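Local coordinates for protein probable aquaporin AqpM (PDB 3NE2) that probably forms a membrane channel through which water moves in either direction along an osmotic gradient, at residues 10-15 / 106-111; 25-30 / 57-62; 91-96 / 236-241; 156-161 / 178-183. One frame throughout, in Å; residues are numbered along the deposited sequence.

The four contacts show how chemistry follows place in an aquaporin. Interactions 1, 2 and 4 are buried helix-helix contacts, whereas interaction 3 lies at the surface and joins a loop to a helix. Helix 5-34 serves both interaction 1 and interaction 2, packing against helix 101-123 in the one and helix 53-78 in the other. Interactions 2 and 4 pair helices running in opposite senses and are almost wholly apolar, their threonines bonding within their own helices; they touch through Met-61 and Leu-182. Interaction 1 adds a buried carboxylate-amide bond, and interaction 3 an indole-hydroxyl bond. Ala-236 and Leu-239 link the helix of interaction 3 to Phe-156 of interaction 4.

Interaction 1: 10-15 / 106-111; sequences TAEVVG and VAQFIG
Glu-12 and Gln-108, one from each helix, run alongside each other in a common direction, and their polar ends are joined by a hydrogen bond. NE2 of Gln-108 donates to OE1 of Glu-12 over 3.3 Å, with a fairly straight N-H...O angle of 161°. The flat groups are turned steeply against each other, their planes 79° apart. OE1 sits nearly in the amide plane. The amide comes to it from above the carboxylate, 65° out of that plane. Closer to the backbones, CB of Glu-12 rests on CB of Ala-107 at 3.7 Å.

Val-13, the next residue, divides its two branches between Ala-107 and Gly-111. CG2, beside its own backbone N, meets Ala-107 O at 3.3 Å, and CG1, anti to that N, faces Gly-111 CA at 3.8 Å. Because Gly-111 has no side chain, the backbones come together here, and its CA makes a CA-H...O contact of 3.6 Å with Val-13 O.

The Glu-12 carboxylate has further donors: Ile-82 N at OE1, and His-81 N and Ser-78 OG at OE2. A buried acid so richly supplied with donors is consistent with a stabilised negative charge, and its bonds tie helices 5-34 and 101-123 to the chain leading into the first NPA motif at Asn-83.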
loop_
_atom_site.group_PDB
_atom_site.type_symbol
_atom_site.label_atom_id
_atom_site.label_comp_id
_atom_site.label_asym_id
_atom_site.label_seq_id
_atom_site.Cartn_x
_atom_site.Cartn_y
_atom_site.Cartn_z
ATOM N N THR C 10 29.487 -0.680 10.297
ATOM C CA THR C 10 28.937 0.661 10.262
ATOM C C THR C 10 27.740 0.704 9.323
ATOM O O THR C 10 26.847 1.520 9.515
ATOM C CB THR C 10 29.989 1.707 9.848
ATOM O OG1 THR C 10 30.399 1.475 8.499
ATOM C CG2 THR C 10 31.212 1.630 10.762
ATOM N N ALA C 11 27.707 -0.176 8.318
ATOM C CA ALA C 11 26.523 -0.330 7.465
ATOM C C ALA C 11 25.354 -0.919 8.257
ATOM O O ALA C 11 24.208 -0.456 8.082
ATOM C CB ALA C 11 26.834 -1.179 6.257
ATOM N N GLU C 12 25.642 -1.904 9.129
ATOM C CA GLU C 12 24.611 -2.503 10.021
ATOM C C GLU C 12 24.074 -1.569 11.101
ATOM O O GLU C 12 22.909 -1.691 11.518
ATOM C CB GLU C 12 25.105 -3.782 10.681
ATOM C CG GLU C 12 25.023 -5.007 9.762
ATOM C CD GLU C 12 23.588 -5.393 9.333
ATOM O OE1 GLU C 12 22.644 -5.246 10.131
ATOM O OE2 GLU C 12 23.404 -5.862 8.190
ATOM N N VAL C 13 24.908 -0.627 11.539
ATOM C CA VAL C 13 24.466 0.424 12.480
ATOM C C VAL C 13 23.444 1.350 11.794
ATOM O O VAL C 13 22.290 1.411 12.191
ATOM C CB VAL C 13 25.676 1.245 13.017
ATOM C CG1 VAL C 13 25.205 2.453 13.811
ATOM C CG2 VAL C 13 26.588 0.362 13.857
ATOM N N VAL C 14 23.890 2.008 10.723
ATOM C CA VAL C 14 23.084 2.955 9.949
ATOM C C VAL C 14 21.784 2.337 9.438
ATOM O O VAL C 14 20.797 3.046 9.232
ATOM C CB VAL C 14 23.872 3.515 8.725
ATOM C CG1 VAL C 14 22.994 4.415 7.866
ATOM C CG2 VAL C 14 25.123 4.253 9.186
ATOM N N GLY C 15 21.787 1.022 9.224
ATOM C CA GLY C 15 20.582 0.290 8.819
ATOM C C GLY C 15 19.585 0.054 9.945
ATOM O O GLY C 15 18.377 0.284 9.756
ATOM N N VAL C 106 25.997 -6.630 17.813
ATOM C CA VAL C 106 26.431 -5.405 18.488
ATOM C C VAL C 106 26.176 -4.170 17.613
ATOM O O VAL C 106 25.671 -3.155 18.120
ATOM C CB VAL C 106 27.929 -5.469 18.879
ATOM C CG1 VAL C 106 28.463 -4.080 19.215
ATOM C CG2 VAL C 106 28.120 -6.418 20.034
ATOM N N ALA C 107 26.517 -4.260 16.317
ATOM C CA ALA C 107 26.256 -3.171 15.348
ATOM C C ALA C 107 24.768 -2.810 15.305
ATOM O O ALA C 107 24.387 -1.623 15.295
ATOM C CB ALA C 107 26.743 -3.562 13.956
ATOM N N GLN C 108 23.952 -3.864 15.301
ATOM C CA GLN C 108 22.493 -3.752 15.328
ATOM C C GLN C 108 21.966 -3.062 16.598
ATOM O O GLN C 108 21.147 -2.126 16.512
ATOM C CB GLN C 108 21.866 -5.154 15.143
ATOM C CG GLN C 108 21.939 -5.668 13.687
ATOM C CD GLN C 108 22.132 -7.171 13.555
ATOM O OE1 GLN C 108 21.844 -7.929 14.473
ATOM N NE2 GLN C 108 22.632 -7.602 12.403
ATOM N N PHE C 109 22.442 -3.534 17.753
ATOM C CA PHE C 109 22.060 -2.975 19.046
ATOM C C PHE C 109 22.471 -1.505 19.192
ATOM O O PHE C 109 21.655 -0.669 19.611
ATOM C CB PHE C 109 22.659 -3.792 20.185
ATOM C CG PHE C 109 21.806 -4.956 20.615
ATOM C CD1 PHE C 109 21.361 -5.061 21.926
ATOM C CD2 PHE C 109 21.444 -5.947 19.716
ATOM C CE1 PHE C 109 20.575 -6.142 22.326
ATOM C CE2 PHE C 109 20.659 -7.028 20.118
ATOM C CZ PHE C 109 20.223 -7.124 21.412
ATOM N N ILE C 110 23.715 -1.190 18.830
ATOM C CA ILE C 110 24.183 0.203 18.820
ATOM C C ILE C 110 23.336 1.087 17.898
ATOM O O ILE C 110 22.955 2.199 18.281
ATOM C CB ILE C 110 25.654 0.325 18.380
ATOM C CG1 ILE C 110 26.572 -0.223 19.471
ATOM C CG2 ILE C 110 26.013 1.784 18.079
ATOM C CD1 ILE C 110 28.048 -0.224 19.067
ATOM N N GLY C 111 23.043 0.589 16.692
ATOM C CA GLY C 111 22.192 1.311 15.740
ATOM C C GLY C 111 20.777 1.546 16.252
ATOM O O GLY C 111 20.196 2.638 16.078
#

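Interaction 2: 25-30 / 57-62; sequences GAAVIT and FAIGMA
Ile-59 buries the most surface here, laying its longer branch against Ala-26, Ala-27 and Thr-30 of the facing helix. Its CG1 stands beside the backbone N, anti to the carbonyl carbon (chi1 -70°), and approaches Ala-26 CB at 4.3 Å. The branch ends in CD1, which lies 3.8 Å from Ala-27 CA and also touches OG1 of Thr-30.

Ala-26, second in buried surface, points toward the other helix and meets Ala-62, one turn on from Ile-59, methyl to methyl, with the two CB atoms 3.5 Å apart. Ala-27 adds its CB, 4.3 Å from Ile-59 CD1. The Thr-30 hydroxyl can sit among these carbons because it is spent within its own helix: OG1 donates to Ala-26 O over 2.8 Å from above the carbonyl plane, and Thr-30 N donates to the same oxygen.

Another copy of the protein lies nearby, where Thr-30 packs on Leu-53 of a neighbouring subunit. Small alanines facing one branched side chain, between helices running oppositely at 151°, make this the packing of two consecutive membrane-spanning helices in the helical bundle of the MIP fold, here close to a subunit interface of the tetramer.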
loop_
_atom_site.group_PDB
_atom_site.type_symbol
_atom_site.label_atom_id
_atom_site.label_comp_id
_atom_site.label_asym_id
_atom_site.label_seq_id
_atom_site.Cartn_x
_atom_site.Cartn_y
_atom_site.Cartn_z
ATOM N N GLY C 25 8.878 4.722 15.449
ATOM C CA GLY C 25 8.579 6.155 15.442
ATOM C C GLY C 25 7.153 6.464 15.013
ATOM O O GLY C 25 6.538 7.400 15.523
ATOM N N ALA C 26 6.632 5.682 14.066
ATOM C CA ALA C 26 5.216 5.763 13.669
ATOM C C ALA C 26 4.287 5.359 14.819
ATOM O O ALA C 26 3.267 6.016 15.066
ATOM C CB ALA C 26 4.944 4.883 12.462
ATOM N N ALA C 27 4.650 4.275 15.520
ATOM C CA ALA C 27 3.893 3.802 16.687
ATOM C C ALA C 27 3.738 4.902 17.741
ATOM O O ALA C 27 2.636 5.094 18.282
ATOM C CB ALA C 27 4.564 2.586 17.294
ATOM N N VAL C 28 4.836 5.621 18.014
ATOM C CA VAL C 28 4.820 6.774 18.938
ATOM C C VAL C 28 3.865 7.880 18.466
ATOM O O VAL C 28 2.999 8.341 19.228
ATOM C CB VAL C 28 6.208 7.396 19.074
ATOM C CG1 VAL C 28 6.118 8.751 19.812
ATOM C CG2 VAL C 28 7.151 6.413 19.758
ATOM N N ILE C 29 4.021 8.277 17.200
ATOM C CA ILE C 29 3.223 9.366 16.636
ATOM C C ILE C 29 1.749 9.001 16.573
ATOM O O ILE C 29 0.902 9.872 16.807
ATOM C CB ILE C 29 3.750 9.815 15.261
ATOM C CG1 ILE C 29 5.082 10.559 15.455
ATOM C CG2 ILE C 29 2.742 10.708 14.546
ATOM C CD1 ILE C 29 4.933 11.985 15.975
ATOM N N THR C 30 1.443 7.734 16.277
ATOM C CA THR C 30 0.064 7.263 16.349
ATOM C C THR C 30 -0.466 7.554 17.734
ATOM O O THR C 30 -1.488 8.238 17.889
ATOM C CB THR C 30 -0.083 5.751 16.125
ATOM O OG1 THR C 30 0.566 5.368 14.911
ATOM C CG2 THR C 30 -1.564 5.361 16.061
ATOM N N PHE C 57 -1.849 -0.891 9.992
ATOM C CA PHE C 57 -1.267 -0.983 8.638
ATOM C C PHE C 57 -0.392 0.233 8.311
ATOM O O PHE C 57 0.674 0.090 7.719
ATOM C CB PHE C 57 -2.355 -1.117 7.569
ATOM C CG PHE C 57 -1.816 -1.219 6.166
ATOM C CD1 PHE C 57 -1.126 -2.344 5.766
ATOM C CD2 PHE C 57 -2.017 -0.202 5.248
ATOM C CE1 PHE C 57 -0.634 -2.454 4.470
ATOM C CE2 PHE C 57 -1.541 -0.308 3.953
ATOM C CZ PHE C 57 -0.836 -1.429 3.562
ATOM N N ALA C 58 -0.848 1.425 8.696
ATOM C CA ALA C 58 -0.019 2.630 8.633
ATOM C C ALA C 58 1.325 2.356 9.266
ATOM O O ALA C 58 2.341 2.533 8.619
ATOM C CB ALA C 58 -0.684 3.785 9.357
ATOM N N ILE C 59 1.308 1.886 10.515
ATOM C CA ILE C 59 2.521 1.573 11.270
ATOM C C ILE C 59 3.371 0.462 10.604
ATOM O O ILE C 59 4.615 0.561 10.505
ATOM C CB ILE C 59 2.171 1.145 12.703
ATOM C CG1 ILE C 59 1.656 2.325 13.496
ATOM C CG2 ILE C 59 3.370 0.632 13.429
ATOM C CD1 ILE C 59 1.133 1.943 14.857
ATOM N N GLY C 60 2.708 -0.601 10.163
ATOM C CA GLY C 60 3.387 -1.680 9.470
ATOM C C GLY C 60 4.082 -1.197 8.219
ATOM O O GLY C 60 5.150 -1.672 7.886
ATOM N N MET C 61 3.483 -0.220 7.536
ATOM C CA MET C 61 4.032 0.320 6.276
ATOM C C MET C 61 5.188 1.288 6.505
ATOM O O MET C 61 6.160 1.296 5.740
ATOM C CB MET C 61 2.923 0.998 5.460
ATOM C CG MET C 61 1.916 0.003 4.888
ATOM S SD MET C 61 2.774 -1.297 4.014
ATOM C CE MET C 61 3.068 -0.454 2.473
ATOM N N ALA C 62 5.086 2.079 7.570
ATOM C CA ALA C 62 6.226 2.865 8.061
ATOM C C ALA C 62 7.448 1.968 8.268
ATOM O O ALA C 62 8.539 2.302 7.836
ATOM C CB ALA C 62 5.877 3.555 9.362
#

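Interaction 3: 91-96 / 236-241; sequences WSIGRF and AAWLYN
Ala-237 turns its CB toward Ile-93, the residue that carries the apolar half of this contact. The methyl lies 3.7 Å from Ile-93 CG1; the modelled approach of the terminal CD1 is closer still, but too close to be trusted.

Trp-238, next along the helix, reaches the loop with its indole. NE1 donates to OG of Ser-92 over 3.2 Å, a bent bond with an N-H...O angle of 136°, although the oxygen lies close to the ring plane. Ser-92 CB sits at the ring edge, also in plane, and Ser-92 O is 3.1 Å from NE1. The hydroxyl stands in the crowded position between backbone N and carbonyl carbon (chi1 82°), and its main partner is Ala-89 O, one turn back.

One turn beyond Ala-237, Asn-241 crosses the Ile-93 side chain at a slant with its amide, and OD1 meets Ile-93 CG2 at 3.7 Å. ND2 of the same amide also makes a weak bond back to Ala-237 O.

Ile-93 and Ser-92 are the central pair of a type I turn from Trp-91 to Gly-94, and Gly-94, with positive phi, completes a Schellman motif. This motif ends helix 84-91, the short helix that begins within the first NPA signature, so helix 224-243 here packs against the end of an aquaporin half-membrane helix.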
loop_
_atom_site.group_PDB
_atom_site.type_symbol
_atom_site.label_atom_id
_atom_site.label_comp_id
_atom_site.label_asym_id
_atom_site.label_seq_id
_atom_site.Cartn_x
_atom_site.Cartn_y
_atom_site.Cartn_z
ATOM N N TRP C 91 23.450 -17.902 10.257
ATOM C CA TRP C 91 24.607 -18.603 10.811
ATOM C C TRP C 91 24.310 -20.082 11.049
ATOM O O TRP C 91 25.154 -20.944 10.797
ATOM C CB TRP C 91 25.031 -17.969 12.133
ATOM C CG TRP C 91 26.027 -18.799 12.857
ATOM C CD1 TRP C 91 27.369 -18.857 12.625
ATOM C CD2 TRP C 91 25.760 -19.717 13.929
ATOM N NE1 TRP C 91 27.959 -19.744 13.495
ATOM C CE2 TRP C 91 26.995 -20.286 14.307
ATOM C CE3 TRP C 91 24.597 -20.110 14.607
ATOM C CZ2 TRP C 91 27.100 -21.226 15.338
ATOM C CZ3 TRP C 91 24.700 -21.040 15.625
ATOM C CH2 TRP C 91 25.944 -21.590 15.980
ATOM N N SER C 92 23.105 -20.355 11.543
ATOM C CA SER C 92 22.664 -21.721 11.801
ATOM C C SER C 92 22.520 -22.593 10.541
ATOM O O SER C 92 22.366 -23.813 10.642
ATOM C CB SER C 92 21.326 -21.696 12.533
ATOM O OG SER C 92 20.266 -21.525 11.605
ATOM N N ILE C 93 22.539 -21.956 9.368
ATOM C CA ILE C 93 22.564 -22.660 8.079
ATOM C C ILE C 93 23.932 -22.610 7.390
ATOM O O ILE C 93 24.097 -23.154 6.292
ATOM C CB ILE C 93 21.581 -22.067 7.099
ATOM C CG1 ILE C 93 20.174 -22.116 7.674
ATOM C CG2 ILE C 93 21.624 -22.828 5.794
ATOM C CD1 ILE C 93 19.151 -21.546 6.731
ATOM N N GLY C 94 24.908 -21.972 8.038
ATOM C CA GLY C 94 26.267 -21.887 7.508
ATOM C C GLY C 94 26.336 -20.938 6.338
ATOM O O GLY C 94 27.231 -21.058 5.481
ATOM N N ARG C 95 25.395 -19.997 6.307
ATOM C CA ARG C 95 25.395 -18.941 5.293
ATOM C C ARG C 95 26.014 -17.653 5.843
ATOM O O ARG C 95 26.169 -16.669 5.096
ATOM C CB ARG C 95 23.976 -18.671 4.812
ATOM C CG ARG C 95 23.378 -19.841 4.063
ATOM C CD ARG C 95 24.077 -20.076 2.761
ATOM N NE ARG C 95 23.118 -20.455 1.736
ATOM C CZ ARG C 95 23.109 -19.971 0.492
ATOM N NH1 ARG C 95 24.021 -19.081 0.101
ATOM N NH2 ARG C 95 22.170 -20.360 -0.378
ATOM N N PHE C 96 26.353 -17.661 7.144
ATOM C CA PHE C 96 27.047 -16.533 7.763
ATOM C C PHE C 96 28.144 -16.987 8.712
ATOM O O PHE C 96 27.941 -17.908 9.504
ATOM C CB PHE C 96 26.072 -15.633 8.512
ATOM C CG PHE C 96 26.625 -14.270 8.810
ATOM C CD1 PHE C 96 26.929 -13.390 7.776
ATOM C CD2 PHE C 96 26.836 -13.860 10.113
ATOM C CE1 PHE C 96 27.435 -12.130 8.034
ATOM C CE2 PHE C 96 27.335 -12.594 10.380
ATOM C CZ PHE C 96 27.636 -11.726 9.333
ATOM N N ALA C 236 12.353 -21.465 10.650
ATOM C CA ALA C 236 12.055 -21.153 9.237
ATOM C C ALA C 236 13.195 -21.527 8.296
ATOM O O ALA C 236 12.976 -22.169 7.263
ATOM C CB ALA C 236 11.731 -19.684 9.066
ATOM N N ALA C 237 14.409 -21.121 8.667
ATOM C CA ALA C 237 15.618 -21.368 7.867
ATOM C C ALA C 237 15.782 -22.843 7.599
ATOM O O ALA C 237 15.911 -23.256 6.455
ATOM C CB ALA C 237 16.855 -20.838 8.585
ATOM N N TRP C 238 15.742 -23.624 8.676
ATOM C CA TRP C 238 15.937 -25.075 8.618
ATOM C C TRP C 238 14.801 -25.806 7.925
ATOM O O TRP C 238 15.051 -26.760 7.197
ATOM C CB TRP C 238 16.146 -25.654 10.017
ATOM C CG TRP C 238 17.551 -25.481 10.481
ATOM C CD1 TRP C 238 18.131 -24.338 10.949
ATOM C CD2 TRP C 238 18.571 -26.482 10.494
ATOM N NE1 TRP C 238 19.450 -24.569 11.265
ATOM C CE2 TRP C 238 19.747 -25.878 10.996
ATOM C CE3 TRP C 238 18.605 -27.833 10.135
ATOM C CZ2 TRP C 238 20.941 -26.576 11.145
ATOM C CZ3 TRP C 238 19.793 -28.527 10.281
ATOM C CH2 TRP C 238 20.946 -27.897 10.784
ATOM N N LEU C 239 13.565 -25.358 8.122
ATOM C CA LEU C 239 12.451 -25.936 7.372
ATOM C C LEU C 239 12.616 -25.689 5.866
ATOM O O LEU C 239 12.413 -26.606 5.069
ATOM C CB LEU C 239 11.103 -25.360 7.818
ATOM C CG LEU C 239 9.904 -26.103 7.211
ATOM C CD1 LEU C 239 9.734 -27.456 7.902
ATOM C CD2 LEU C 239 8.636 -25.276 7.287
ATOM N N TYR C 240 12.976 -24.455 5.490
ATOM C CA TYR C 240 13.127 -24.083 4.082
ATOM C C TYR C 240 14.023 -25.060 3.332
ATOM O O TYR C 240 13.654 -25.603 2.291
ATOM C CB TYR C 240 13.721 -22.679 3.944
ATOM C CG TYR C 240 13.654 -22.200 2.521
ATOM C CD1 TYR C 240 14.705 -22.395 1.649
ATOM C CD2 TYR C 240 12.522 -21.600 2.037
ATOM C CE1 TYR C 240 14.631 -21.985 0.331
ATOM C CE2 TYR C 240 12.438 -21.180 0.731
ATOM C CZ TYR C 240 13.485 -21.370 -0.122
ATOM O OH TYR C 240 13.374 -20.935 -1.432
ATOM N N ASN C 241 15.218 -25.252 3.875
ATOM C CA ASN C 241 16.222 -26.113 3.279
ATOM C C ASN C 241 15.695 -27.530 3.139
ATOM O O ASN C 241 15.919 -28.180 2.126
ATOM C CB ASN C 241 17.528 -26.085 4.109
ATOM C CG ASN C 241 18.367 -24.832 3.858
ATOM O OD1 ASN C 241 19.536 -24.918 3.554
ATOM N ND2 ASN C 241 17.763 -23.674 3.985
#

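Interaction 4: 156-161 / 178-183; sequences FLLMLV and LVIGLT
Val-179 O is gripped twice from within its own helix, by the hydroxyl OG1 of Thr-183 at 2.9 Å and by the backbone N of the same residue. The hydroxyl comes from above the carbonyl plane, with a C=O...O angle of 134°. With its polar group engaged in this way, Thr-183 can face an apolar neighbour in the helical bundle of the MIP fold, where the two segments run almost exactly antiparallel at 174°.

That neighbour is Val-161, which has the most surface buried by the contact, its CB directed toward the other helix. The side chains of Val-161 and Thr-183 pass alongside one another, running opposite ways, with CG2 of the valine lying 3.7 Å from OG1 and 3.9 Å from CG2 of the threonine. The other branch, CG1, is anti to the backbone N and also packs on Val-179 CG1 at 3.8 Å and Ile-180 CG1 at 3.9 Å.

The third subunit closes in on this pair of helices, with its Ala-69 against Val-161 and its Tyr-72 against Val-179. The other branch of Ile-180, CG2, meets CD1 of Leu-158 at 4.0 Å, the two side chains roughly perpendicular.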
loop_
_atom_site.group_PDB
_atom_site.type_symbol
_atom_site.label_atom_id
_atom_site.label_comp_id
_atom_site.label_asym_id
_atom_site.label_seq_id
_atom_site.Cartn_x
_atom_site.Cartn_y
_atom_site.Cartn_z
ATOM N N PHE C 156 8.878 -16.440 11.939
ATOM C CA PHE C 156 8.961 -17.628 11.100
ATOM C C PHE C 156 8.582 -17.251 9.678
ATOM O O PHE C 156 9.287 -17.609 8.743
ATOM C CB PHE C 156 8.041 -18.742 11.631
ATOM C CG PHE C 156 7.810 -19.873 10.652
ATOM C CD1 PHE C 156 8.713 -20.928 10.548
ATOM C CD2 PHE C 156 6.684 -19.876 9.835
ATOM C CE1 PHE C 156 8.501 -21.962 9.645
ATOM C CE2 PHE C 156 6.462 -20.907 8.936
ATOM C CZ PHE C 156 7.377 -21.954 8.840
ATOM N N LEU C 157 7.477 -16.533 9.507
ATOM C CA LEU C 157 7.071 -16.114 8.171
ATOM C C LEU C 157 8.063 -15.152 7.588
ATOM O O LEU C 157 8.361 -15.257 6.423
ATOM C CB LEU C 157 5.699 -15.459 8.151
ATOM C CG LEU C 157 5.245 -15.011 6.745
ATOM C CD1 LEU C 157 5.061 -16.194 5.817
ATOM C CD2 LEU C 157 3.965 -14.230 6.813
ATOM N N LEU C 158 8.565 -14.207 8.375
ATOM C CA LEU C 158 9.613 -13.312 7.892
ATOM C C LEU C 158 10.773 -14.120 7.309
ATOM O O LEU C 158 11.069 -14.016 6.101
ATOM C CB LEU C 158 10.119 -12.370 8.996
ATOM C CG LEU C 158 11.384 -11.530 8.718
ATOM C CD1 LEU C 158 11.401 -10.905 7.311
ATOM C CD2 LEU C 158 11.573 -10.465 9.790
ATOM N N MET C 159 11.434 -14.927 8.144
ATOM C CA MET C 159 12.670 -15.636 7.712
ATOM C C MET C 159 12.432 -16.532 6.501
ATOM O O MET C 159 13.270 -16.623 5.610
ATOM C CB MET C 159 13.263 -16.468 8.847
ATOM C CG MET C 159 14.672 -16.868 8.596
ATOM S SD MET C 159 15.752 -15.441 8.490
ATOM C CE MET C 159 17.131 -16.196 7.550
ATOM N N LEU C 160 11.262 -17.160 6.472
ATOM C CA LEU C 160 10.840 -17.962 5.335
ATOM C C LEU C 160 10.875 -17.163 4.014
ATOM O O LEU C 160 11.279 -17.692 2.985
ATOM C CB LEU C 160 9.427 -18.528 5.579
ATOM C CG LEU C 160 9.015 -19.698 4.691
ATOM C CD1 LEU C 160 9.928 -20.827 5.022
ATOM C CD2 LEU C 160 7.576 -20.105 4.891
ATOM N N VAL C 161 10.458 -15.900 4.050
ATOM C CA VAL C 161 10.521 -15.049 2.879
ATOM C C VAL C 161 11.981 -14.734 2.593
ATOM O O VAL C 161 12.415 -14.777 1.437
ATOM C CB VAL C 161 9.692 -13.749 3.060
ATOM C CG1 VAL C 161 10.142 -12.642 2.126
ATOM C CG2 VAL C 161 8.243 -14.035 2.812
ATOM N N LEU C 178 11.778 -4.919 -1.570
ATOM C CA LEU C 178 10.354 -4.633 -1.612
ATOM C C LEU C 178 9.554 -5.749 -0.944
ATOM O O LEU C 178 8.795 -5.482 -0.029
ATOM C CB LEU C 178 9.882 -4.428 -3.070
ATOM C CG LEU C 178 8.471 -3.862 -3.261
ATOM C CD1 LEU C 178 8.417 -2.407 -2.804
ATOM C CD2 LEU C 178 8.027 -3.930 -4.691
ATOM N N VAL C 179 9.738 -6.990 -1.384
ATOM C CA VAL C 179 9.002 -8.108 -0.816
ATOM C C VAL C 179 9.278 -8.275 0.657
ATOM O O VAL C 179 8.343 -8.350 1.418
ATOM C CB VAL C 179 9.318 -9.449 -1.472
ATOM C CG1 VAL C 179 8.620 -10.578 -0.726
ATOM C CG2 VAL C 179 8.917 -9.423 -2.945
ATOM N N ILE C 180 10.534 -8.344 1.077
ATOM C CA ILE C 180 10.839 -8.593 2.503
ATOM C C ILE C 180 10.198 -7.548 3.402
ATOM O O ILE C 180 9.698 -7.868 4.485
ATOM C CB ILE C 180 12.368 -8.651 2.813
ATOM C CG1 ILE C 180 12.989 -9.950 2.258
ATOM C CG2 ILE C 180 12.604 -8.581 4.327
ATOM C CD1 ILE C 180 14.518 -10.060 2.343
ATOM N N GLY C 181 10.209 -6.299 2.962
ATOM C CA GLY C 181 9.637 -5.226 3.769
ATOM C C GLY C 181 8.125 -5.284 3.875
ATOM O O GLY C 181 7.552 -5.247 4.955
ATOM N N LEU C 182 7.490 -5.354 2.715
ATOM C CA LEU C 182 6.054 -5.452 2.635
ATOM C C LEU C 182 5.577 -6.641 3.472
ATOM O O LEU C 182 4.544 -6.546 4.111
ATOM C CB LEU C 182 5.605 -5.587 1.163
ATOM C CG LEU C 182 5.675 -4.343 0.272
ATOM C CD1 LEU C 182 5.296 -4.630 -1.185
ATOM C CD2 LEU C 182 4.765 -3.305 0.856
ATOM N N THR C 183 6.325 -7.748 3.477
ATOM C CA THR C 183 5.977 -8.913 4.290
ATOM C C THR C 183 5.898 -8.543 5.765
ATOM O O THR C 183 4.907 -8.860 6.427
ATOM C CB THR C 183 7.008 -10.063 4.135
ATOM O OG1 THR C 183 6.998 -10.559 2.798
ATOM C CG2 THR C 183 6.707 -11.218 5.085
#